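Local atomic coordinates of uncharacterized protein (PDB entry 3EWL), a protein that is of unknown function, its C-terminal piece folding as a thioredoxin-like domain whose CxxC pattern would be consistent with thiol-disulfide chemistry. Residues 6-10 against 20-24; 9-13 against 66-70; 12-16 against 78-82; 39-45 against 110-114; 74-78 against 91-95. All blocks are in the same frame, centred on the assembly; numbering follows the deposited sequence.

Contact 1: 6-10 against 20-24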
# COMPACT_ATOMS: atom_id res chain seq x y z
N LYS A 6 -14.34 5.45 -5.66
CA LYS A 6 -13.75 5.80 -4.37
C LYS A 6 -13.18 4.52 -3.69
O LYS A 6 -13.91 3.57 -3.40
CB LYS A 6 -14.78 6.49 -3.46
CG LYS A 6 -14.20 6.92 -2.12
CD LYS A 6 -15.07 7.96 -1.39
CE LYS A 6 -15.91 7.30 -0.31
NZ LYS A 6 -15.84 7.98 1.01
N ALA A 7 -11.87 4.51 -3.48
CA ALA A 7 -11.21 3.40 -2.83
C ALA A 7 -11.90 3.18 -1.48
O ALA A 7 -12.18 4.16 -0.77
CB ALA A 7 -9.77 3.73 -2.64
N ALA A 8 -12.23 1.92 -1.15
CA ALA A 8 -12.76 1.60 0.18
C ALA A 8 -11.84 2.05 1.34
O ALA A 8 -10.62 1.83 1.33
CB ALA A 8 -13.09 0.10 0.31
N ASP A 9 -12.44 2.71 2.32
CA ASP A 9 -11.73 3.16 3.50
C ASP A 9 -11.65 2.04 4.54
O ASP A 9 -12.53 1.16 4.61
CB ASP A 9 -12.44 4.41 4.05
CG ASP A 9 -11.52 5.28 4.90
OD1 ASP A 9 -10.29 5.02 4.92
OD2 ASP A 9 -12.05 6.23 5.56
N PHE A 10 -10.58 2.06 5.32
CA PHE A 10 -10.36 1.10 6.42
C PHE A 10 -9.41 1.72 7.43
O PHE A 10 -8.73 2.71 7.15
CB PHE A 10 -9.73 -0.20 5.88
CG PHE A 10 -8.52 0.04 5.04
CD1 PHE A 10 -7.24 0.01 5.59
CD2 PHE A 10 -8.65 0.29 3.68
CE1 PHE A 10 -6.11 0.25 4.80
CE2 PHE A 10 -7.51 0.55 2.87
CZ PHE A 10 -6.26 0.52 3.44
N SER A 20 -5.01 4.86 12.35
CA SER A 20 -5.60 5.87 11.50
C SER A 20 -6.46 5.24 10.41
O SER A 20 -6.44 4.02 10.20
CB SER A 20 -4.53 6.80 10.88
OG SER A 20 -5.10 8.04 10.45
N ARG A 21 -7.23 6.09 9.75
CA ARG A 21 -8.01 5.70 8.60
C ARG A 21 -7.18 6.06 7.37
O ARG A 21 -6.50 7.07 7.35
CB ARG A 21 -9.33 6.45 8.62
CG ARG A 21 -10.53 5.56 8.56
CD ARG A 21 -11.67 6.13 9.39
NE ARG A 21 -12.83 5.24 9.29
CZ ARG A 21 -13.99 5.57 8.70
NH1 ARG A 21 -14.97 4.69 8.66
NH2 ARG A 21 -14.18 6.78 8.18
N MSE A 22 -7.24 5.21 6.36
CA MSE A 22 -6.56 5.48 5.10
C MSE A 22 -6.92 6.85 4.56
O MSE A 22 -6.05 7.57 4.06
CB MSE A 22 -6.88 4.39 4.08
CG MSE A 22 -6.14 4.57 2.78
SE MSE A 22 -7.26 5.49 1.47
CE MSE A 22 -8.30 3.86 1.02
N SER A 23 -8.20 7.21 4.64
CA SER A 23 -8.71 8.43 4.01
C SER A 23 -8.10 9.65 4.67
O SER A 23 -8.08 10.70 4.07
CB SER A 23 -10.24 8.53 4.10
OG SER A 23 -10.67 8.45 5.46
N ARG A 24 -7.58 9.50 5.89
CA ARG A 24 -7.00 10.60 6.64
C ARG A 24 -5.57 10.89 6.21
O ARG A 24 -4.99 11.91 6.64
CB ARG A 24 -7.00 10.32 8.15
CG ARG A 24 -8.38 10.02 8.70
CD ARG A 24 -9.14 11.27 8.98
NE ARG A 24 -9.21 11.50 10.42
CZ ARG A 24 -10.17 11.04 11.22
NH1 ARG A 24 -11.17 10.29 10.73
NH2 ARG A 24 -10.13 11.32 12.52
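D9 and F10, just before the two-stranded antiparallel hairpin 11-13/19-21, meet residues 21-23 where the second strand runs out into a short 3-10 turn. The F10 carbonyl takes the amide of M22 in a nearly linear bond (M22 N to F10 O 3.0 Å). D9 grips the start of the turn with both carboxylate oxygens: S23 N donates to D9 OD1 at 3.0 Å and S23 OG to D9 OD2 at 2.6 Å, each from above the carboxylate plane. A chi1 of -157°, with CG trans to the amide nitrogen, swings the D9 carboxylate out to S23. The selenomethionine M22 points into the thioredoxin-like core, touching L67 of strand 64-70 and L116 of strand 112-116. Its CB rests over one face of the F10 ring, 4.2 Å from the centroid. The chain then doubles round at its selenium end and carries CE back to A7 CB at 3.9 Å. The R21 guanidinium has D9 OD2 over one face, off toward its rim, with NH2 3.4 Å from D9 OD2: a long, weak salt bridge of charge only, with no N-H aimed at the oxygen.

Contact 2: 9-13 against 66-70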
# COMPACT_ATOMS: atom_id res chain seq x y z
N ASP A 9 -12.44 2.71 2.32
CA ASP A 9 -11.73 3.16 3.50
C ASP A 9 -11.65 2.04 4.54
O ASP A 9 -12.53 1.16 4.61
CB ASP A 9 -12.44 4.41 4.05
CG ASP A 9 -11.52 5.28 4.90
OD1 ASP A 9 -10.29 5.02 4.92
OD2 ASP A 9 -12.05 6.23 5.56
N PHE A 10 -10.58 2.06 5.32
CA PHE A 10 -10.36 1.10 6.42
C PHE A 10 -9.41 1.72 7.43
O PHE A 10 -8.73 2.71 7.15
CB PHE A 10 -9.73 -0.20 5.88
CG PHE A 10 -8.52 0.04 5.04
CD1 PHE A 10 -7.24 0.01 5.59
CD2 PHE A 10 -8.65 0.29 3.68
CE1 PHE A 10 -6.11 0.25 4.80
CE2 PHE A 10 -7.51 0.55 2.87
CZ PHE A 10 -6.26 0.52 3.44
N THR A 11 -9.32 1.09 8.60
CA THR A 11 -8.38 1.54 9.61
C THR A 11 -7.16 0.62 9.63
O THR A 11 -7.20 -0.50 9.10
CB THR A 11 -9.03 1.56 11.00
OG1 THR A 11 -9.58 0.27 11.26
CG2 THR A 11 -10.18 2.61 11.04
N TYR A 12 -6.08 1.08 10.26
CA TYR A 12 -4.88 0.27 10.39
C TYR A 12 -4.10 0.76 11.59
O TYR A 12 -4.33 1.89 12.06
CB TYR A 12 -4.00 0.33 9.12
CG TYR A 12 -3.53 1.71 8.79
CD1 TYR A 12 -2.29 2.16 9.25
CD2 TYR A 12 -4.31 2.58 8.01
CE1 TYR A 12 -1.85 3.46 8.97
CE2 TYR A 12 -3.88 3.90 7.72
CZ TYR A 12 -2.65 4.32 8.21
OH TYR A 12 -2.22 5.58 7.93
N VAL A 13 -3.18 -0.07 12.06
CA VAL A 13 -2.22 0.33 13.08
C VAL A 13 -0.82 0.13 12.54
O VAL A 13 -0.58 -0.73 11.67
CB VAL A 13 -2.43 -0.42 14.42
CG1 VAL A 13 -2.13 -1.92 14.27
CG2 VAL A 13 -1.60 0.27 15.55
N VAL A 66 3.24 5.79 0.15
CA VAL A 66 3.01 4.35 0.13
C VAL A 66 2.44 3.92 1.43
O VAL A 66 3.04 4.16 2.53
CB VAL A 66 4.23 3.54 -0.15
CG1 VAL A 66 3.83 2.04 -0.20
CG2 VAL A 66 4.85 3.99 -1.51
N LEU A 67 1.26 3.31 1.31
CA LEU A 67 0.62 2.69 2.42
C LEU A 67 0.63 1.18 2.20
O LEU A 67 -0.16 0.63 1.42
CB LEU A 67 -0.80 3.24 2.59
CG LEU A 67 -1.64 2.63 3.72
CD1 LEU A 67 -0.93 2.74 5.09
CD2 LEU A 67 -3.00 3.26 3.73
N ALA A 68 1.54 0.51 2.88
CA ALA A 68 1.70 -0.92 2.82
C ALA A 68 0.85 -1.51 3.95
O ALA A 68 1.03 -1.19 5.16
CB ALA A 68 3.22 -1.28 2.99
N ILE A 69 -0.07 -2.38 3.55
CA ILE A 69 -1.06 -2.92 4.43
C ILE A 69 -1.04 -4.45 4.46
O ILE A 69 -1.16 -5.11 3.40
CB ILE A 69 -2.49 -2.44 3.99
CG1 ILE A 69 -2.60 -0.91 4.09
CG2 ILE A 69 -3.58 -3.10 4.85
CD1 ILE A 69 -2.41 -0.35 5.59
N TYR A 70 -0.92 -5.02 5.66
CA TYR A 70 -1.07 -6.48 5.84
C TYR A 70 -2.52 -6.72 6.27
O TYR A 70 -2.98 -6.12 7.22
CB TYR A 70 -0.10 -6.99 6.90
CG TYR A 70 -0.28 -8.46 7.26
CD1 TYR A 70 -0.21 -9.48 6.27
CD2 TYR A 70 -0.50 -8.83 8.58
CE1 TYR A 70 -0.39 -10.83 6.62
CE2 TYR A 70 -0.67 -10.16 8.94
CZ TYR A 70 -0.60 -11.15 7.99
OH TYR A 70 -0.78 -12.47 8.42
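F10, just before strand 11-13, and Y12 on it push their rings against L67 and I69, which project on the same side of strand 64-70 of the central mixed sheet. The four side chains interlock. The CD1 methyl of L67 is a bump set over one face of the Y12 ring, 4.0 Å from its centroid and 16° off the ring normal, a CH-pi contact displaced toward the rim. The other branch, CD2, sits between the rings, 4.1 Å from Y12 CE2 and 4.3 Å from F10 CZ. I69 fills the hollow between the two aromatics: its CD1 lies in the plane of the F10 ring at the edge, 3.8 Å from F10 CE1, and also packs on Y12 CB at 3.9 Å. I69 CG1 adds to the same grip on F10 CE1. F10 and I69 approach from opposite directions, whereas Y12 and I69 meet at about a right angle. Y12 holds CG between its backbone N and carbonyl carbon (chi1 61°), which places the ring against L67 CD1. Further out, L25 and I90 touch Y12, while L32 touches L67 and F34 touches I69. All four residues are buried and every contact between them is apolar, so the hairpin is seated on the sheet here by shape and by exclusion of water, with the CH-pi contact as the one directional element.

Contact 3: 12-16 against 78-82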
# COMPACT_ATOMS: atom_id res chain seq x y z
N TYR A 12 -6.08 1.08 10.26
CA TYR A 12 -4.88 0.27 10.39
C TYR A 12 -4.10 0.76 11.59
O TYR A 12 -4.33 1.89 12.06
CB TYR A 12 -4.00 0.33 9.12
CG TYR A 12 -3.53 1.71 8.79
CD1 TYR A 12 -2.29 2.16 9.25
CD2 TYR A 12 -4.31 2.58 8.01
CE1 TYR A 12 -1.85 3.46 8.97
CE2 TYR A 12 -3.88 3.90 7.72
CZ TYR A 12 -2.65 4.32 8.21
OH TYR A 12 -2.22 5.58 7.93
N VAL A 13 -3.18 -0.07 12.06
CA VAL A 13 -2.22 0.33 13.08
C VAL A 13 -0.82 0.13 12.54
O VAL A 13 -0.58 -0.73 11.67
CB VAL A 13 -2.43 -0.42 14.42
CG1 VAL A 13 -2.13 -1.92 14.27
CG2 VAL A 13 -1.60 0.27 15.55
N THR A 14 0.08 1.00 12.98
CA THR A 14 1.49 0.80 12.71
C THR A 14 2.20 0.30 13.96
O THR A 14 1.65 0.31 15.08
CB THR A 14 2.19 2.08 12.22
OG1 THR A 14 2.32 2.98 13.32
CG2 THR A 14 1.39 2.74 11.13
N VAL A 15 3.43 -0.12 13.75
CA VAL A 15 4.24 -0.59 14.82
C VAL A 15 4.51 0.50 15.88
O VAL A 15 4.68 0.20 17.05
CB VAL A 15 5.52 -1.19 14.21
CG1 VAL A 15 6.74 -0.70 14.91
CG2 VAL A 15 5.39 -2.71 14.15
N HIS A 16 4.49 1.76 15.46
CA HIS A 16 4.62 2.87 16.39
C HIS A 16 3.29 3.26 17.01
O HIS A 16 3.16 4.33 17.61
CB HIS A 16 5.31 4.02 15.68
CG HIS A 16 6.64 3.62 15.12
ND1 HIS A 16 6.81 3.24 13.81
CD2 HIS A 16 7.83 3.43 15.73
CE1 HIS A 16 8.07 2.89 13.61
NE2 HIS A 16 8.71 2.99 14.76
N TRP A 78 4.03 -10.18 11.09
CA TRP A 78 3.87 -8.83 10.53
C TRP A 78 4.74 -7.79 11.23
O TRP A 78 5.55 -7.12 10.60
CB TRP A 78 2.40 -8.38 10.66
CG TRP A 78 2.27 -6.90 10.35
CD1 TRP A 78 2.40 -6.32 9.14
CD2 TRP A 78 2.06 -5.83 11.28
NE1 TRP A 78 2.30 -4.96 9.24
CE2 TRP A 78 2.06 -4.63 10.54
CE3 TRP A 78 1.85 -5.76 12.67
CZ2 TRP A 78 1.86 -3.37 11.14
CZ3 TRP A 78 1.67 -4.51 13.27
CH2 TRP A 78 1.67 -3.34 12.50
N ALA A 79 4.58 -7.68 12.54
CA ALA A 79 5.36 -6.73 13.36
C ALA A 79 6.89 -6.95 13.27
O ALA A 79 7.66 -6.00 13.07
CB ALA A 79 4.90 -6.79 14.80
N THR A 80 7.33 -8.18 13.43
CA THR A 80 8.77 -8.47 13.33
C THR A 80 9.35 -7.91 12.03
O THR A 80 10.44 -7.31 12.00
CB THR A 80 9.00 -10.00 13.42
OG1 THR A 80 8.68 -10.45 14.74
CG2 THR A 80 10.48 -10.38 13.16
N LYS A 81 8.62 -8.10 10.94
CA LYS A 81 9.14 -7.76 9.62
C LYS A 81 8.83 -6.35 9.19
O LYS A 81 9.43 -5.84 8.25
CB LYS A 81 8.61 -8.74 8.57
CG LYS A 81 8.98 -10.19 8.86
CD LYS A 81 10.40 -10.40 8.51
CE LYS A 81 10.51 -11.64 7.72
NZ LYS A 81 10.84 -12.71 8.71
N ALA A 82 7.91 -5.70 9.89
CA ALA A 82 7.46 -4.37 9.47
C ALA A 82 8.64 -3.41 9.44
O ALA A 82 8.75 -2.58 8.60
CB ALA A 82 6.36 -3.86 10.39
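V15 and W78 are the residues through which the end of the hairpin strand and the following loop meet helix 75-82. The far corner of the indole, CH2, points at the backbone of 13-15: it comes 3.5 Å from V13 O and 3.9 Å from V15 N, while T14 C lies at the ring edge, near its plane. V13 CG1 reaches the same corner more loosely. V15 contributes one branch, CG2, which rests against both alanine methyls and the indole corner, 4.0 Å from A82 CB, 4.2 Å from A79 CB and 4.1 Å from W78 CH2. A82 CB itself stands over one face of the W78 ring. In the thioredoxin-like domain, helix 75-82 is the crossover between the parallel strands 64-70 and 90-93, so this contact ties the N-terminal hairpin to that connection. The W78 side chain leaves its CA opposite the amide nitrogen (chi1 168°), a torsion that carries the indole corner CH2 to the 13-15 backbone. Around it, the Y70 ring meets the indole with planes about 10° apart. On the strand, V13 O is joined to W93 N by a backbone hydrogen bond. In the loop, T14 OG1 is tied to D18 OD1, with a weak bond from H16 N to T14 OG1 at 3.3 Å.

Contact 4: 39-45 against 110-114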
# COMPACT_ATOMS: atom_id res chain seq x y z
N CYS A 39 6.65 -13.33 1.86
CA CYS A 39 6.26 -13.32 0.46
C CYS A 39 7.39 -12.78 -0.36
O CYS A 39 7.58 -11.57 -0.38
CB CYS A 39 5.03 -12.42 0.28
SG CYS A 39 4.56 -12.24 -1.46
N SER A 40 8.11 -13.67 -1.04
CA SER A 40 9.25 -13.26 -1.88
C SER A 40 8.85 -12.31 -3.04
O SER A 40 9.65 -11.44 -3.45
CB SER A 40 9.97 -14.49 -2.43
OG SER A 40 9.15 -15.19 -3.33
N ASN A 41 7.62 -12.46 -3.53
CA ASN A 41 7.14 -11.51 -4.53
C ASN A 41 6.98 -10.10 -3.96
O ASN A 41 7.20 -9.10 -4.66
CB ASN A 41 5.84 -11.97 -5.16
CG ASN A 41 6.05 -13.09 -6.20
OD1 ASN A 41 7.13 -13.24 -6.78
ND2 ASN A 41 5.03 -13.89 -6.39
N CYS A 42 6.60 -10.01 -2.69
CA CYS A 42 6.49 -8.69 -2.05
C CYS A 42 7.89 -8.07 -1.91
O CYS A 42 8.10 -6.93 -2.33
CB CYS A 42 5.77 -8.80 -0.70
SG CYS A 42 3.97 -9.28 -0.87
N ARG A 43 8.84 -8.84 -1.39
CA ARG A 43 10.23 -8.40 -1.25
C ARG A 43 10.81 -7.90 -2.58
O ARG A 43 11.44 -6.83 -2.61
CB ARG A 43 11.10 -9.51 -0.67
CG ARG A 43 10.54 -10.22 0.60
CD ARG A 43 10.48 -9.33 1.84
NE ARG A 43 9.29 -8.46 1.88
CZ ARG A 43 8.08 -8.85 2.27
NH1 ARG A 43 7.07 -7.98 2.31
NH2 ARG A 43 7.88 -10.12 2.64
N LYS A 44 10.59 -8.64 -3.67
CA LYS A 44 11.15 -8.25 -4.96
C LYS A 44 10.58 -6.94 -5.47
O LYS A 44 11.33 -6.12 -5.99
CB LYS A 44 10.97 -9.34 -6.05
CG LYS A 44 11.69 -10.65 -5.70
CD LYS A 44 11.35 -11.83 -6.67
CE LYS A 44 11.86 -11.60 -8.15
NZ LYS A 44 10.85 -10.91 -9.07
N PHE A 45 9.26 -6.77 -5.35
CA PHE A 45 8.63 -5.51 -5.73
C PHE A 45 9.22 -4.34 -4.90
O PHE A 45 9.56 -3.28 -5.45
CB PHE A 45 7.08 -5.56 -5.53
CG PHE A 45 6.39 -4.30 -5.98
CD1 PHE A 45 5.82 -4.22 -7.25
CD2 PHE A 45 6.39 -3.16 -5.17
CE1 PHE A 45 5.22 -3.06 -7.68
CE2 PHE A 45 5.78 -1.97 -5.61
CZ PHE A 45 5.20 -1.93 -6.87
N THR A 110 -0.43 -11.74 -3.12
CA THR A 110 0.43 -10.70 -2.55
C THR A 110 1.66 -10.66 -3.39
O THR A 110 2.25 -11.69 -3.63
CB THR A 110 0.80 -10.94 -1.06
OG1 THR A 110 1.50 -12.18 -0.92
CG2 THR A 110 -0.44 -10.97 -0.20
N PRO A 111 2.06 -9.46 -3.83
CA PRO A 111 1.48 -8.13 -3.58
C PRO A 111 0.28 -7.87 -4.49
O PRO A 111 0.19 -8.44 -5.55
CB PRO A 111 2.62 -7.17 -3.94
CG PRO A 111 3.41 -7.92 -5.04
CD PRO A 111 3.30 -9.39 -4.64
N THR A 112 -0.66 -7.06 -4.04
CA THR A 112 -1.64 -6.46 -4.95
C THR A 112 -1.50 -4.93 -4.74
O THR A 112 -1.45 -4.42 -3.62
CB THR A 112 -3.08 -6.91 -4.60
OG1 THR A 112 -3.21 -8.35 -4.71
CG2 THR A 112 -4.13 -6.20 -5.51
N ILE A 113 -1.46 -4.21 -5.84
CA ILE A 113 -1.18 -2.81 -5.79
C ILE A 113 -2.34 -2.05 -6.43
O ILE A 113 -2.85 -2.45 -7.51
CB ILE A 113 0.10 -2.56 -6.56
CG1 ILE A 113 1.27 -3.31 -5.91
CG2 ILE A 113 0.43 -1.07 -6.61
CD1 ILE A 113 2.05 -4.17 -6.90
N TYR A 114 -2.70 -0.94 -5.78
CA TYR A 114 -3.63 0.04 -6.33
C TYR A 114 -2.98 1.42 -6.31
O TYR A 114 -2.31 1.79 -5.34
CB TYR A 114 -4.95 0.09 -5.49
CG TYR A 114 -5.88 -1.12 -5.59
CD1 TYR A 114 -7.18 -0.98 -6.07
CD2 TYR A 114 -5.48 -2.39 -5.17
CE1 TYR A 114 -8.05 -2.05 -6.13
CE2 TYR A 114 -6.35 -3.47 -5.27
CZ TYR A 114 -7.63 -3.28 -5.76
OH TYR A 114 -8.54 -4.31 -5.88
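C42 holds SG anti to its carbonyl carbon (chi1 -67°) while the C39 sulfur extends straight away from its own amide nitrogen (chi1 175°), and both sulfurs thereby face the loop T110-P111. This is the thioredoxin-type pairing of a CxxC helix start with a cis-proline, the peptide bond before P111 being cis. The two cysteines are free thiols; a redox role would fit the pattern but is unconfirmed. C39 is the N-cap of helix 40-50, and its SG accepts a weak capping bond from C42 N at 3.3 Å. C42 SG rests against both T110 CB, at 3.6 Å, and P111 N, at 3.5 Å, with P111 CD close by. In the same turn, N41 CB packs on P111 CD at 3.7 Å. One turn further along the helix F45 extends inward toward strand 112-116, while M31 and L132 touch both F45 and I113. The I113 CD1 methyl lies over one face of the F45 ring, 3.9 Å from its centroid, and comes nearest at F45 CE1, 3.4 Å away.

Contact 5: 74-78 against 91-95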
# COMPACT_ATOMS: atom_id res chain seq x y z
N ASN A 74 -1.66 -13.01 11.11
CA ASN A 74 -0.33 -13.16 11.73
C ASN A 74 0.32 -11.86 12.17
O ASN A 74 1.37 -11.47 11.62
CB ASN A 74 0.63 -13.81 10.75
CG ASN A 74 0.79 -15.24 11.00
OD1 ASN A 74 -0.19 -16.01 10.94
ND2 ASN A 74 2.05 -15.65 11.28
N ARG A 75 -0.28 -11.20 13.17
CA ARG A 75 0.23 -9.91 13.68
C ARG A 75 1.70 -9.94 14.22
O ARG A 75 2.40 -8.94 14.07
CB ARG A 75 -0.73 -9.32 14.74
CG ARG A 75 -0.61 -9.90 16.11
CD ARG A 75 -0.80 -8.76 17.12
NE ARG A 75 -2.11 -8.80 17.75
CZ ARG A 75 -2.69 -7.81 18.42
NH1 ARG A 75 -3.91 -8.04 18.92
NH2 ARG A 75 -2.13 -6.62 18.57
N GLU A 76 2.12 -11.06 14.81
CA GLU A 76 3.48 -11.21 15.35
C GLU A 76 4.53 -11.20 14.26
O GLU A 76 5.45 -10.40 14.31
CB GLU A 76 3.62 -12.45 16.27
CG GLU A 76 2.71 -12.35 17.49
CD GLU A 76 3.09 -13.29 18.63
OE1 GLU A 76 2.32 -14.24 18.85
OE2 GLU A 76 4.15 -13.09 19.31
N GLU A 77 4.35 -12.06 13.25
CA GLU A 77 5.21 -12.09 12.08
C GLU A 77 5.22 -10.74 11.30
O GLU A 77 6.27 -10.26 10.87
CB GLU A 77 4.71 -13.19 11.15
CG GLU A 77 5.77 -13.82 10.28
CD GLU A 77 6.13 -15.26 10.73
OE1 GLU A 77 6.86 -15.42 11.75
OE2 GLU A 77 5.68 -16.23 10.04
N TRP A 78 4.03 -10.18 11.09
CA TRP A 78 3.87 -8.83 10.53
C TRP A 78 4.74 -7.79 11.23
O TRP A 78 5.55 -7.12 10.60
CB TRP A 78 2.40 -8.38 10.66
CG TRP A 78 2.27 -6.90 10.35
CD1 TRP A 78 2.40 -6.32 9.14
CD2 TRP A 78 2.06 -5.83 11.28
NE1 TRP A 78 2.30 -4.96 9.24
CE2 TRP A 78 2.06 -4.63 10.54
CE3 TRP A 78 1.85 -5.76 12.67
CZ2 TRP A 78 1.86 -3.37 11.14
CZ3 TRP A 78 1.67 -4.51 13.27
CH2 TRP A 78 1.67 -3.34 12.50
N VAL A 91 3.67 1.54 7.13
CA VAL A 91 3.49 0.09 7.18
C VAL A 91 2.41 -0.21 8.21
O VAL A 91 2.60 0.13 9.39
CB VAL A 91 4.81 -0.59 7.57
CG1 VAL A 91 4.61 -2.11 7.71
CG2 VAL A 91 5.86 -0.25 6.55
N GLY A 92 1.28 -0.80 7.79
CA GLY A 92 0.12 -0.96 8.67
C GLY A 92 -0.50 -2.35 8.66
O GLY A 92 -0.35 -3.08 7.70
N TRP A 93 -1.19 -2.71 9.73
CA TRP A 93 -1.94 -3.95 9.82
C TRP A 93 -3.40 -3.57 9.98
O TRP A 93 -3.73 -2.80 10.86
CB TRP A 93 -1.48 -4.77 11.06
CG TRP A 93 -2.35 -5.98 11.44
CD1 TRP A 93 -2.82 -6.93 10.59
CD2 TRP A 93 -2.78 -6.37 12.75
NE1 TRP A 93 -3.53 -7.88 11.28
CE2 TRP A 93 -3.53 -7.56 12.61
CE3 TRP A 93 -2.60 -5.83 14.05
CZ2 TRP A 93 -4.13 -8.22 13.72
CZ3 TRP A 93 -3.19 -6.46 15.14
CH2 TRP A 93 -3.95 -7.66 14.97
N ASN A 94 -4.28 -4.15 9.16
CA ASN A 94 -5.73 -3.97 9.27
C ASN A 94 -6.24 -4.79 10.45
O ASN A 94 -6.82 -5.86 10.26
CB ASN A 94 -6.40 -4.38 7.96
CG ASN A 94 -7.93 -4.18 7.94
OD1 ASN A 94 -8.67 -5.09 7.54
ND2 ASN A 94 -8.41 -2.97 8.34
N LYS A 95 -5.96 -4.31 11.66
CA LYS A 95 -6.29 -4.99 12.93
C LYS A 95 -7.79 -5.29 12.96
O LYS A 95 -8.19 -6.38 13.39
CB LYS A 95 -5.87 -4.10 14.11
CG LYS A 95 -6.04 -4.64 15.56
CD LYS A 95 -5.40 -3.63 16.55
CE LYS A 95 -5.58 -4.04 18.04
NZ LYS A 95 -7.07 -4.12 18.41
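The W93 indole is sandwiched: R75 CB lies over one face, 3.6 Å from the centroid of the six-membered ring, and CA of K95, two residues on, lies over the opposite face. W78 presents one face to W93 in turn, with W93 CB above it only 6° off the ring normal and 3.5 Å from the centroid of the six-membered ring; R75 O lies in plane at the W78 edge. The two indoles are inclined at 37° and meet at a slant. Besides its CB, R75 lays its guanidinium along the outer rim of W93, NE 3.5 Å from W93 CH2, with the planes 51° apart, so that W93 meets a guanidinium face at an incline. Two kinks along the arginine chain, about CB-CG and CG-CD, fold it back over the indole. Its charged end also comes near K95, R75 NH2 lying 4.3 Å from K95 CE. The W93 indole, brought against R75, has its NE1 hydrogen-bonded to D72 O, just before the helix. The CZ2 and NE1 edge of W78 runs along the strand: CZ2 is 3.4 Å from W93 N and 3.6 Å from G92 C, and NE1 is 4.0 Å from V91 CG1. Helix 75-82 thus packs through R75 and W78 on the edge strand 90-93 of the sheet, as the helix of a beta-alpha-beta crossover following strand 64-70 in a thioredoxin-like fold.

How the contacts relate
Contacts 1, 2 and 3 follow one N-terminal segment through the fold: contacts 1 and 2 share D9 and F10, and contacts 2 and 3 share Y12 and V13. Contacts 3 and 5 share W78 and have centres about 5 Å apart. The edge strand 90-93 links this group, since V13 O and W93 N are 2.8 Å apart, a probable hydrogen bond joining contacts 2, 3 and 5, and A68 O lies 2.7 Å from G92 N. Contact 4, which holds the CxxC pattern, stands apart: its centre is about 21 Å from that of contact 1, on the opposite side of the chain's centre, and about 15 Å from those of contacts 2 and 5, which reach the same sheet.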